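Local coordinates for protein (soluble lytic transglycosylase SLT70) (Escherichia coli, PDB 1QSA), which cleaves the glycosidic bonds between N-acetylmuramic acid and N-acetylglucosamine in peptidoglycan, leaving a 1,6-anhydro bond on the muramic acid, at residues A[503-506]-A[507-511]; A[512-516]-A[517-521]. All coordinates share one frame; numbering follows the deposited sequence. Where two conformers were deposited one is given.

In the fold
The two contacts follow one another along a single run of chain in the lysozyme-like Slt domain of an otherwise largely superhelical enzyme. Contact 1 covers the last turns of helix 499-509 and the residues that leave it; contact 2 takes up the chain at once and forms the connection to helix 523-540. Their centres lie about 12 Å apart, and they meet where Val-506 CG2 packs 3.8 Å from Tyr-514 CB. Both touch helix 523-540, contact 1 through Thr-505, Met-508 and Ile-511, contact 2 through Tyr-514, Gln-519 and Leu-520. How the helix ends and how the following loop is fixed together probably define the path between two helices of the catalytic domain.

Contact 1: residues A[503-506]-A[507-511]; sequences THTV and KMFSI
The imidazole of His-504 has the sulfur of Met-508 over one face, SD standing 4.3 Å from the ring centroid and 26° off its normal, a Met-aromatic contact one helical turn apart. With CG anti to the backbone N (chi1 -170°), the histidine ring reaches along the helix to this sulfur. The ring of Phe-509 is met at its edge instead: Thr-505 O lies near the ring plane, 3.5 Å from Phe-509 CD1. Thr-505 O also accepts from Phe-509 N at 2.9 Å, and the two side chains run side by side, CG2 of the threonine against CD1. Thr-505 CG2 also faces Ile-511 CD1 at 4.1 Å, while OG1 turns back to bond the carbonyl of Thr-501. Thr-505 and Ile-511 rest on helix 523-540 as well.

At Ser-510 the chain leaves helical geometry, with a positive phi (55°). This phi and the bonds back into the last turn, Ile-511 N to Val-506 O at 3.0 Å and a weak one from Ser-510 N to Lys-507 O, make a Schellman motif. The reversal carries the isoleucine back over the last turn, Ile-511 CB lying 4.1 Å from Val-506 CG2, the side chains crossing at about a right angle. A water gives a proton to Ile-511 O and, weakly, to Val-506 O.

The chemistry thus divides the work: backbone bonds hold the last turns and lead the chain out of the helix, satisfying polar groups within the turn, while apolar groups of Thr-505, Val-506 and Ile-511 lie over it.

Contact 2: residues A[512-516]-A[517-521]; sequences PGYSS and PGQLL
Gly-513 presents its carbonyl oxygen to the amide of Gln-519: Gln-519 NE2 donates to Gly-513 O at 3.0 Å along a nearly straight bond (170°), with the oxygen in the amide plane. Next comes Tyr-514, whose ring crosses the glutamine obliquely, ring and amide planes 26° apart, with Tyr-514 CD1 3.9 Å from Gln-519 OE1. Its CG is anti to the backbone N (chi1 -176°), which extends the phenol past the glutamine until Tyr-514 OH lies 3.3 Å from Pro-517 CA and beside Leu-520 CD1; Leu-520 CD2 meets CE1.

Ser-515 N donates to Gln-519 OE1 at 2.7 Å, and Ser-516 N reaches the same oxygen at 2.9 Å, both in the carbonyl plane. Ser-516 O in turn accepts from Gln-519 N at 3.0 Å, while its OG shares a water with Gly-518 N, weakly on the glycine side. Were Gln-519 an alanine, the N-H groups of Ser-515 and Ser-516 and the carbonyl of Gly-513 would probably lose their shared partner, and the loop would be freer to move.

The glutamine amide thus bridges Gly-513, Ser-515 and Ser-516 in the loop before the 3-10 segment 517-521, within the connection between helices 499-509 and 523-540 of the lysozyme-like Slt domain, where the Leu-520 side chain lies about 12 Å from that of the predicted catalytic Glu-478.

Contact 1: residues A[503-506]-A[507-511]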
loop_
_atom_site.group_PDB
_atom_site.type_symbol
_atom_site.label_atom_id
_atom_site.label_comp_id
_atom_site.label_asym_id
_atom_site.label_seq_id
_atom_site.Cartn_x
_atom_site.Cartn_y
_atom_site.Cartn_z
ATOM N N THR A 503 17.028 -4.855 -16.446
ATOM C CA THR A 503 18.354 -4.793 -17.055
ATOM C C THR A 503 19.159 -6.058 -16.747
ATOM O O THR A 503 19.753 -6.667 -17.644
ATOM C CB THR A 503 19.123 -3.549 -16.548
ATOM O OG1 THR A 503 18.425 -2.368 -16.950
ATOM C CG2 THR A 503 20.531 -3.508 -17.130
ATOM N N HIS A 504 19.135 -6.481 -15.486
ATOM C CA HIS A 504 19.862 -7.668 -15.055
ATOM C C HIS A 504 19.318 -8.947 -15.702
ATOM O O HIS A 504 20.081 -9.813 -16.122
ATOM C CB HIS A 504 19.804 -7.766 -13.528
ATOM C CG HIS A 504 20.703 -8.813 -12.951
ATOM N ND1 HIS A 504 20.357 -9.564 -11.847
ATOM C CD2 HIS A 504 21.947 -9.216 -13.305
ATOM C CE1 HIS A 504 21.351 -10.381 -11.543
ATOM N NE2 HIS A 504 22.326 -10.188 -12.413
ATOM N N THR A 505 17.994 -9.031 -15.829
ATOM C CA THR A 505 17.328 -10.196 -16.422
ATOM C C THR A 505 17.627 -10.303 -17.921
ATOM O O THR A 505 17.933 -11.378 -18.437
ATOM C CB THR A 505 15.793 -10.114 -16.180
ATOM O OG1 THR A 505 15.535 -10.226 -14.776
ATOM C CG2 THR A 505 15.064 -11.235 -16.907
ATOM N N VAL A 506 17.526 -9.177 -18.615
ATOM C CA VAL A 506 17.804 -9.128 -20.045
ATOM C C VAL A 506 19.245 -9.571 -20.324
ATOM O O VAL A 506 19.496 -10.278 -21.298
ATOM C CB VAL A 506 17.515 -7.702 -20.573
ATOM C CG1 VAL A 506 18.204 -7.435 -21.894
ATOM C CG2 VAL A 506 15.993 -7.510 -20.665
ATOM N N LYS A 507 20.177 -9.222 -19.443
ATOM C CA LYS A 507 21.570 -9.646 -19.633
ATOM C C LYS A 507 21.750 -11.143 -19.340
ATOM O O LYS A 507 22.352 -11.880 -20.134
ATOM C CB LYS A 507 22.513 -8.830 -18.755
ATOM C CG LYS A 507 23.974 -9.284 -18.841
ATOM C CD LYS A 507 24.865 -8.333 -18.080
ATOM C CE LYS A 507 26.332 -8.729 -18.188
ATOM N NZ LYS A 507 27.201 -7.702 -17.536
ATOM N N MET A 508 21.185 -11.598 -18.220
ATOM C CA MET A 508 21.288 -13.004 -17.821
ATOM C C MET A 508 20.689 -13.989 -18.830
ATOM O O MET A 508 21.245 -15.064 -19.050
ATOM C CB MET A 508 20.598 -13.235 -16.466
ATOM C CG MET A 508 21.455 -12.996 -15.224
ATOM S SD MET A 508 20.687 -13.687 -13.704
ATOM C CE MET A 508 19.343 -14.663 -14.397
ATOM N N PHE A 509 19.555 -13.623 -19.427
ATOM C CA PHE A 509 18.830 -14.475 -20.366
ATOM C C PHE A 509 19.117 -14.144 -21.841
ATOM O O PHE A 509 18.555 -14.785 -22.728
ATOM C CB PHE A 509 17.305 -14.324 -20.159
ATOM C CG PHE A 509 16.747 -15.062 -18.961
ATOM C CD1 PHE A 509 17.044 -14.647 -17.652
ATOM C CD2 PHE A 509 15.917 -16.179 -19.146
ATOM C CE1 PHE A 509 16.538 -15.333 -16.552
ATOM C CE2 PHE A 509 15.399 -16.884 -18.046
ATOM C CZ PHE A 509 15.711 -16.463 -16.749
ATOM N N SER A 510 19.927 -13.115 -22.087
ATOM C CA SER A 510 20.254 -12.680 -23.455
ATOM C C SER A 510 18.971 -12.395 -24.246
ATOM O O SER A 510 18.737 -12.945 -25.337
ATOM C CB SER A 510 21.114 -13.726 -24.159
ATOM O OG SER A 510 22.307 -13.961 -23.436
ATOM N N ILE A 511 18.103 -11.594 -23.630
ATOM C CA ILE A 511 16.830 -11.199 -24.229
ATOM C C ILE A 511 17.086 -9.993 -25.123
ATOM O O ILE A 511 17.682 -9.003 -24.690
ATOM C CB ILE A 511 15.815 -10.799 -23.129
ATOM C CG1 ILE A 511 15.598 -11.985 -22.184
ATOM C CG2 ILE A 511 14.512 -10.271 -23.748
ATOM C CD1 ILE A 511 14.719 -11.660 -20.954
HETATM O O HOH W 1 20.705 -8.993 -24.123
#

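Contact 2: residues A[512-516]-A[517-521]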
loop_
_atom_site.group_PDB
_atom_site.type_symbol
_atom_site.label_atom_id
_atom_site.label_comp_id
_atom_site.label_asym_id
_atom_site.label_seq_id
_atom_site.Cartn_x
_atom_site.Cartn_y
_atom_site.Cartn_z
ATOM N N PRO A 512 16.634 -10.057 -26.382
ATOM C CA PRO A 512 16.826 -8.958 -27.329
ATOM C C PRO A 512 15.738 -7.878 -27.272
ATOM O O PRO A 512 14.641 -8.112 -26.759
ATOM C CB PRO A 512 16.764 -9.674 -28.679
ATOM C CG PRO A 512 15.708 -10.711 -28.454
ATOM C CD PRO A 512 15.927 -11.191 -27.015
ATOM N N GLY A 513 16.074 -6.701 -27.792
ATOM C CA GLY A 513 15.118 -5.610 -27.901
ATOM C C GLY A 513 14.754 -4.687 -26.766
ATOM O O GLY A 513 13.887 -3.831 -26.950
ATOM N N TYR A 514 15.420 -4.813 -25.627
ATOM C CA TYR A 514 15.124 -3.964 -24.481
ATOM C C TYR A 514 16.140 -2.828 -24.305
ATOM O O TYR A 514 17.324 -3.072 -24.076
ATOM C CB TYR A 514 15.061 -4.819 -23.205
ATOM C CG TYR A 514 14.662 -4.039 -21.973
ATOM C CD1 TYR A 514 13.340 -3.619 -21.791
ATOM C CD2 TYR A 514 15.597 -3.719 -20.984
ATOM C CE1 TYR A 514 12.961 -2.906 -20.657
ATOM C CE2 TYR A 514 15.224 -2.996 -19.844
ATOM C CZ TYR A 514 13.903 -2.598 -19.693
ATOM O OH TYR A 514 13.515 -1.903 -18.569
ATOM N N SER A 515 15.660 -1.589 -24.345
ATOM C CA SER A 515 16.539 -0.431 -24.185
ATOM C C SER A 515 16.069 0.643 -23.198
ATOM O O SER A 515 16.858 1.509 -22.821
ATOM C CB SER A 515 16.812 0.216 -25.552
ATOM O OG SER A 515 15.611 0.653 -26.166
ATOM N N SER A 516 14.821 0.573 -22.734
ATOM C CA SER A 516 14.310 1.592 -21.813
ATOM C C SER A 516 13.213 1.067 -20.877
ATOM O O SER A 516 12.360 0.292 -21.300
ATOM C CB SER A 516 13.770 2.763 -22.644
ATOM O OG SER A 516 12.919 3.609 -21.901
ATOM N N PRO A 517 13.208 1.512 -19.605
ATOM C CA PRO A 517 12.207 1.081 -18.620
ATOM C C PRO A 517 10.782 1.400 -19.055
ATOM O O PRO A 517 9.834 0.782 -18.574
ATOM C CB PRO A 517 12.581 1.872 -17.363
ATOM C CG PRO A 517 14.023 2.154 -17.525
ATOM C CD PRO A 517 14.178 2.436 -18.995
ATOM N N GLY A 518 10.626 2.369 -19.962
ATOM C CA GLY A 518 9.298 2.716 -20.450
ATOM C C GLY A 518 8.635 1.558 -21.191
ATOM O O GLY A 518 7.399 1.464 -21.233
ATOM N N GLN A 519 9.452 0.641 -21.712
ATOM C CA GLN A 519 8.946 -0.517 -22.443
ATOM C C GLN A 519 8.243 -1.498 -21.491
ATOM O O GLN A 519 7.486 -2.364 -21.935
ATOM C CB GLN A 519 10.083 -1.242 -23.151
ATOM C CG GLN A 519 10.725 -0.452 -24.283
ATOM C CD GLN A 519 11.928 -1.181 -24.825
ATOM O OE1 GLN A 519 13.054 -0.845 -24.493
ATOM N NE2 GLN A 519 11.694 -2.227 -25.605
ATOM N N LEU A 520 8.501 -1.356 -20.195
ATOM C CA LEU A 520 7.895 -2.232 -19.190
ATOM C C LEU A 520 6.378 -2.011 -19.098
ATOM O O LEU A 520 5.657 -2.832 -18.535
ATOM C CB LEU A 520 8.578 -2.046 -17.824
ATOM C CG LEU A 520 10.065 -2.434 -17.806
ATOM C CD1 LEU A 520 10.672 -2.130 -16.436
ATOM C CD2 LEU A 520 10.198 -3.943 -18.129
ATOM N N LEU A 521 5.890 -0.912 -19.674
ATOM C CA LEU A 521 4.459 -0.642 -19.679
ATOM C C LEU A 521 3.721 -1.379 -20.799
ATOM O O LEU A 521 2.492 -1.328 -20.875
ATOM C CB LEU A 521 4.190 0.866 -19.744
ATOM C CG LEU A 521 4.773 1.676 -18.586
ATOM C CD1 LEU A 521 4.352 3.135 -18.739
ATOM C CD2 LEU A 521 4.317 1.136 -17.246
HETATM O O HOH W 2 12.156 5.057 -19.714
#